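Local coordinates for putative mannose-1-phosphate guanylyl transferase (Thermus thermophilus, PDB 2CU2), which probably transfers a guanylyl group from GTP to mannose 1-phosphate, making GDP-mannose, at residues 14-26 and 251-263. Numbering follows the deposited sequence.
With SO4 (sulfate ion), chain B.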
loop_
_atom_site.group_PDB
_atom_site.type_symbol
_atom_site.label_atom_id
_atom_site.label_comp_id
_atom_site.label_asym_id
_atom_site.label_seq_id
_atom_site.Cartn_x
_atom_site.Cartn_y
_atom_site.Cartn_z
ATOM N N GLU A 14 11.305 14.909 -0.328
ATOM C CA GLU A 14 11.049 13.930 0.722
ATOM C C GLU A 14 9.555 13.810 0.992
ATOM O O GLU A 14 9.081 12.766 1.429
ATOM C CB GLU A 14 11.768 14.325 2.012
ATOM C CG GLU A 14 13.238 14.648 1.831
ATOM C CD GLU A 14 13.994 14.661 3.150
ATOM O OE1 GLU A 14 13.455 15.199 4.145
ATOM O OE2 GLU A 14 15.131 14.138 3.188
ATOM N N ARG A 15 8.816 14.883 0.740
ATOM C CA ARG A 15 7.379 14.848 0.949
ATOM C C ARG A 15 6.725 13.958 -0.096
ATOM O O ARG A 15 5.557 13.605 0.033
ATOM C CB ARG A 15 6.788 16.263 0.905
ATOM C CG ARG A 15 7.076 17.076 2.166
ATOM C CD ARG A 15 6.747 18.552 1.964
ATOM N NE ARG A 15 7.589 19.133 0.921
ATOM C CZ ARG A 15 7.441 20.357 0.420
ATOM N NH1 ARG A 15 6.479 21.161 0.863
ATOM N NH2 ARG A 15 8.256 20.775 -0.539
ATOM N N LEU A 16 7.476 13.588 -1.131
ATOM C CA LEU A 16 6.924 12.707 -2.161
ATOM C C LEU A 16 7.394 11.256 -2.034
ATOM O O LEU A 16 7.381 10.500 -2.997
ATOM C CB LEU A 16 7.214 13.247 -3.572
ATOM C CG LEU A 16 6.417 14.510 -3.932
ATOM C CD1 LEU A 16 6.753 14.958 -5.342
ATOM C CD2 LEU A 16 4.917 14.226 -3.805
ATOM N N TRP A 17 7.806 10.873 -0.830
ATOM C CA TRP A 17 8.216 9.495 -0.563
ATOM C C TRP A 17 6.907 8.701 -0.701
ATOM O O TRP A 17 5.837 9.213 -0.356
ATOM C CB TRP A 17 8.752 9.385 0.870
ATOM C CG TRP A 17 9.185 7.998 1.264
ATOM C CD1 TRP A 17 10.447 7.471 1.169
ATOM C CD2 TRP A 17 8.347 6.947 1.760
ATOM N NE1 TRP A 17 10.442 6.153 1.577
ATOM C CE2 TRP A 17 9.169 5.806 1.943
ATOM C CE3 TRP A 17 6.983 6.855 2.063
ATOM C CZ2 TRP A 17 8.665 4.585 2.419
ATOM C CZ3 TRP A 17 6.483 5.645 2.532
ATOM C CH2 TRP A 17 7.324 4.526 2.705
ATOM N N PRO A 18 6.964 7.442 -1.174
ATOM C CA PRO A 18 8.094 6.617 -1.607
ATOM C C PRO A 18 8.548 6.810 -3.050
ATOM O O PRO A 18 9.478 6.133 -3.496
ATOM C CB PRO A 18 7.568 5.211 -1.393
ATOM C CG PRO A 18 6.171 5.355 -1.902
ATOM C CD PRO A 18 5.714 6.663 -1.254
ATOM N N LEU A 19 7.893 7.703 -3.786
ATOM C CA LEU A 19 8.265 7.916 -5.179
ATOM C C LEU A 19 9.662 8.502 -5.311
ATOM O O LEU A 19 10.431 8.091 -6.178
ATOM C CB LEU A 19 7.254 8.820 -5.885
ATOM C CG LEU A 19 7.513 9.033 -7.380
ATOM C CD1 LEU A 19 7.403 7.709 -8.115
ATOM C CD2 LEU A 19 6.516 10.037 -7.935
ATOM N N SER A 20 9.997 9.461 -4.453
ATOM C CA SER A 20 11.331 10.039 -4.492
ATOM C C SER A 20 12.383 9.105 -3.892
ATOM O O SER A 20 12.120 8.259 -3.045
ATOM C CB SER A 20 11.309 11.379 -3.757
ATOM O OG SER A 20 10.794 11.193 -2.436
ATOM N N ARG A 21 13.616 9.276 -4.411
ATOM C CA ARG A 21 14.725 8.394 -4.048
ATOM C C ARG A 21 15.975 9.217 -3.705
ATOM O O ARG A 21 16.065 10.400 -4.000
ATOM C CB ARG A 21 15.040 7.539 -5.276
ATOM C CG ARG A 21 14.123 6.329 -5.433
ATOM C CD ARG A 21 14.906 5.105 -5.909
ATOM N NE ARG A 21 14.542 4.748 -7.282
ATOM C CZ ARG A 21 15.543 4.596 -8.167
ATOM N NH1 ARG A 21 16.795 4.790 -7.793
ATOM N NH2 ARG A 21 15.270 4.161 -9.401
ATOM N N GLU A 22 16.957 8.557 -3.052
ATOM C CA GLU A 22 18.237 9.227 -2.815
ATOM C C GLU A 22 18.887 9.648 -4.135
ATOM O O GLU A 22 19.352 10.767 -4.309
ATOM C CB GLU A 22 19.178 8.277 -2.060
ATOM C CG GLU A 22 19.959 8.986 -0.945
ATOM C CD GLU A 22 21.226 9.586 -1.511
ATOM O OE1 GLU A 22 21.127 10.525 -2.287
ATOM O OE2 GLU A 22 22.308 9.165 -1.103
ATOM N N ASP A 23 18.898 8.724 -5.088
ATOM C CA ASP A 23 19.537 9.015 -6.365
ATOM C C ASP A 23 18.516 9.498 -7.396
ATOM O O ASP A 23 18.767 9.557 -8.591
ATOM C CB ASP A 23 20.223 7.741 -6.861
ATOM C CG ASP A 23 19.185 6.641 -7.029
ATOM O OD1 ASP A 23 18.013 6.912 -6.763
ATOM O OD2 ASP A 23 19.553 5.538 -7.425
ATOM N N ARG A 24 17.309 9.808 -6.887
ATOM C CA ARG A 24 16.258 10.299 -7.766
ATOM C C ARG A 24 15.502 11.465 -7.129
ATOM O O ARG A 24 14.525 11.289 -6.412
ATOM C CB ARG A 24 15.295 9.144 -8.046
ATOM C CG ARG A 24 14.877 9.077 -9.514
ATOM C CD ARG A 24 16.022 8.610 -10.418
ATOM N NE ARG A 24 15.658 7.368 -11.108
ATOM C CZ ARG A 24 16.638 6.713 -11.757
ATOM N NH1 ARG A 24 17.871 7.189 -11.755
ATOM N NH2 ARG A 24 16.358 5.575 -12.400
ATOM N N PRO A 25 16.030 12.679 -7.385
ATOM C CA PRO A 25 15.430 13.907 -6.885
ATOM C C PRO A 25 14.075 14.185 -7.541
ATOM O O PRO A 25 13.667 13.539 -8.498
ATOM C CB PRO A 25 16.401 15.053 -7.171
ATOM C CG PRO A 25 17.706 14.448 -7.685
ATOM C CD PRO A 25 17.225 12.994 -8.146
ATOM N N LYS A 26 13.364 15.173 -6.966
ATOM C CA LYS A 26 11.976 15.425 -7.365
ATOM C C LYS A 26 11.805 15.543 -8.890
ATOM O O LYS A 26 10.888 14.991 -9.483
ATOM C CB LYS A 26 11.514 16.716 -6.687
ATOM C CG LYS A 26 10.232 17.273 -7.312
ATOM C CD LYS A 26 9.391 18.058 -6.305
ATOM C CE LYS A 26 8.437 19.047 -6.982
ATOM N NZ LYS A 26 8.112 20.131 -6.057
ATOM N N PHE A 251 -1.831 30.345 -16.970
ATOM C CA PHE A 251 -1.913 28.895 -17.040
ATOM C C PHE A 251 -1.973 28.250 -15.655
ATOM O O PHE A 251 -1.554 28.824 -14.659
ATOM C CB PHE A 251 -0.679 28.399 -17.790
ATOM C CG PHE A 251 0.551 29.049 -17.228
ATOM C CD1 PHE A 251 1.100 28.575 -16.042
ATOM C CD2 PHE A 251 1.121 30.131 -17.880
ATOM C CE1 PHE A 251 2.222 29.192 -15.508
ATOM C CE2 PHE A 251 2.248 30.742 -17.338
ATOM C CZ PHE A 251 2.802 30.275 -16.154
ATOM N N PRO A 252 -2.552 27.035 -15.613
ATOM C CA PRO A 252 -2.563 26.251 -14.391
ATOM C C PRO A 252 -1.138 25.991 -13.897
ATOM O O PRO A 252 -0.230 25.690 -14.663
ATOM C CB PRO A 252 -3.272 24.930 -14.688
ATOM C CG PRO A 252 -4.093 25.184 -15.949
ATOM C CD PRO A 252 -3.233 26.320 -16.682
ATOM N N TRP A 253 -0.955 26.163 -12.575
ATOM C CA TRP A 253 0.399 26.053 -12.047
ATOM C C TRP A 253 0.423 25.572 -10.591
ATOM O O TRP A 253 -0.327 26.023 -9.736
ATOM C CB TRP A 253 1.064 27.427 -12.155
ATOM C CG TRP A 253 2.381 27.415 -11.482
ATOM C CD1 TRP A 253 3.628 27.094 -12.065
ATOM C CD2 TRP A 253 2.652 27.783 -10.108
ATOM N NE1 TRP A 253 4.661 27.231 -11.193
ATOM C CE2 TRP A 253 4.050 27.672 -9.913
ATOM C CE3 TRP A 253 1.843 28.186 -9.048
ATOM C CZ2 TRP A 253 4.603 27.969 -8.677
ATOM C CZ3 TRP A 253 2.396 28.484 -7.813
ATOM C CH2 TRP A 253 3.784 28.370 -7.626
ATOM N N ASP A 254 1.303 24.583 -10.343
ATOM C CA ASP A 254 1.491 24.080 -8.985
ATOM C C ASP A 254 2.956 23.689 -8.763
ATOM O O ASP A 254 3.634 23.200 -9.653
ATOM C CB ASP A 254 0.599 22.850 -8.806
ATOM C CG ASP A 254 0.199 22.716 -7.342
ATOM O OD1 ASP A 254 1.067 22.369 -6.539
ATOM O OD2 ASP A 254 -0.969 22.940 -7.025
ATOM N N ASP A 255 3.458 23.961 -7.547
ATOM C CA ASP A 255 4.848 23.611 -7.290
ATOM C C ASP A 255 5.027 22.105 -7.052
ATOM O O ASP A 255 6.132 21.579 -7.017
ATOM C CB ASP A 255 5.367 24.440 -6.106
ATOM C CG ASP A 255 4.911 23.849 -4.778
ATOM O OD1 ASP A 255 5.634 24.031 -3.797
ATOM O OD2 ASP A 255 3.836 23.261 -4.724
ATOM N N VAL A 256 3.879 21.415 -6.881
ATOM C CA VAL A 256 3.908 19.976 -6.617
ATOM C C VAL A 256 4.747 19.617 -5.388
ATOM O O VAL A 256 5.593 18.733 -5.413
ATOM C CB VAL A 256 4.453 19.251 -7.849
ATOM C CG1 VAL A 256 4.150 17.759 -7.740
ATOM C CG2 VAL A 256 3.814 19.803 -9.112
ATOM N N GLY A 257 4.509 20.356 -4.287
ATOM C CA GLY A 257 5.337 20.189 -3.093
ATOM C C GLY A 257 5.019 18.897 -2.341
ATOM O O GLY A 257 5.866 18.290 -1.696
ATOM N N ASN A 258 3.770 18.443 -2.369
ATOM C CA ASN A 258 3.403 17.207 -1.681
ATOM C C ASN A 258 2.347 16.410 -2.455
ATOM O O ASN A 258 1.841 16.836 -3.484
ATOM C CB ASN A 258 2.867 17.574 -0.297
ATOM C CG ASN A 258 1.603 18.380 -0.446
ATOM O OD1 ASN A 258 0.686 18.018 -1.179
ATOM N ND2 ASN A 258 1.560 19.508 0.283
ATOM N N TRP A 259 2.066 15.197 -1.940
ATOM C CA TRP A 259 1.167 14.293 -2.653
ATOM C C TRP A 259 -0.195 14.928 -2.952
ATOM O O TRP A 259 -0.859 14.611 -3.930
ATOM C CB TRP A 259 0.978 13.035 -1.803
ATOM C CG TRP A 259 2.133 12.125 -1.965
ATOM C CD1 TRP A 259 3.097 11.802 -0.984
ATOM C CD2 TRP A 259 2.477 11.362 -3.146
ATOM N NE1 TRP A 259 4.010 10.901 -1.430
ATOM C CE2 TRP A 259 3.631 10.602 -2.832
ATOM C CE3 TRP A 259 1.923 11.267 -4.421
ATOM C CZ2 TRP A 259 4.188 9.763 -3.783
ATOM C CZ3 TRP A 259 2.482 10.431 -5.373
ATOM C CH2 TRP A 259 3.625 9.675 -5.052
ATOM N N ARG A 260 -0.632 15.820 -2.044
ATOM C CA ARG A 260 -1.929 16.456 -2.244
ATOM C C ARG A 260 -1.954 17.303 -3.519
ATOM O O ARG A 260 -2.997 17.598 -4.088
ATOM C CB ARG A 260 -2.229 17.333 -1.028
ATOM C CG ARG A 260 -3.708 17.306 -0.643
ATOM C CD ARG A 260 -4.378 18.672 -0.827
ATOM N NE ARG A 260 -5.760 18.512 -1.289
ATOM C CZ ARG A 260 -6.740 18.770 -0.406
ATOM N NH1 ARG A 260 -6.441 19.164 0.820
ATOM N NH2 ARG A 260 -8.017 18.626 -0.773
ATOM N N ALA A 261 -0.751 17.728 -3.947
ATOM C CA ALA A 261 -0.665 18.563 -5.140
ATOM C C ALA A 261 -1.230 17.850 -6.370
ATOM O O ALA A 261 -1.670 18.459 -7.336
ATOM C CB ALA A 261 0.806 18.908 -5.373
ATOM N N LEU A 262 -1.163 16.509 -6.328
ATOM C CA LEU A 262 -1.686 15.736 -7.447
ATOM C C LEU A 262 -3.171 16.031 -7.674
ATOM O O LEU A 262 -3.655 16.100 -8.796
ATOM C CB LEU A 262 -1.486 14.253 -7.134
ATOM C CG LEU A 262 -0.160 13.712 -7.679
ATOM C CD1 LEU A 262 1.056 14.305 -6.964
ATOM C CD2 LEU A 262 -0.036 12.194 -7.547
ATOM N N GLU A 263 -3.890 16.171 -6.565
ATOM C CA GLU A 263 -5.311 16.442 -6.655
ATOM C C GLU A 263 -5.527 17.840 -7.239
ATOM O O GLU A 263 -6.341 18.027 -8.142
ATOM C CB GLU A 263 -5.955 16.338 -5.275
ATOM C CG GLU A 263 -7.409 16.744 -5.243
ATOM C CD GLU A 263 -8.034 16.497 -3.881
ATOM O OE1 GLU A 263 -8.085 15.328 -3.445
ATOM O OE2 GLU A 263 -8.470 17.473 -3.243
HETATM S S SO4 B . 11.082 18.497 0.695
HETATM O O1 SO4 B . 11.008 18.500 2.182
HETATM O O2 SO4 B . 12.365 17.877 0.259
HETATM O O3 SO4 B . 11.012 19.897 0.192
HETATM O O4 SO4 B . 9.943 17.712 0.138
HETATM O O HOH W 1 3.814 20.800 2.208
HETATM O O HOH W 2 3.074 14.377 0.674
HETATM O O HOH W 3 5.547 23.575 -1.072
HETATM O O HOH W 4 8.741 18.025 -1.862
#
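Leu16 and Trp259 meet at the apolar centre. The methyl CD2 of Leu16 sits over one face of the indole, a CH-pi contact 3.8 Å from the centroid of the five-membered ring. The Leu19 and Trp259 side chains cross at about a right angle, with Leu19 CB 3.8 Å from Trp259 CH2. Val307, Ala309 and Leu316, from the C-terminal beta-sheet, also pack on the indole. Trp259 NE1 gives its hydrogen to Trp17 O at 2.7 Å; the acceptor lies in the ring plane, but the nitrogen stands above the carbonyl plane. With an alanine here, Trp17 O is likely to lose this donor, and a gap would probably open beside Leu16 and Leu19. Further out, the extended chain of Lys26 brings NZ to Asp255 O at 2.6 Å and, weakly, to Val256 O; Asp109 pairs with the same ammonium. Arg15 lays a guanidinium face against Gly257 O. Bent at chi3 (-63°), its chain turns NE to sulfate O4, 2.9 Å away and nearly straight in line. The loop probably belongs to the nucleotidyltransferase signature. The sulfate is probably from the crystallisation liquor, but Glu14 N, Arg15 N and the Arg15 and Arg327 guanidiniums form an anion site where a phosphate could bind.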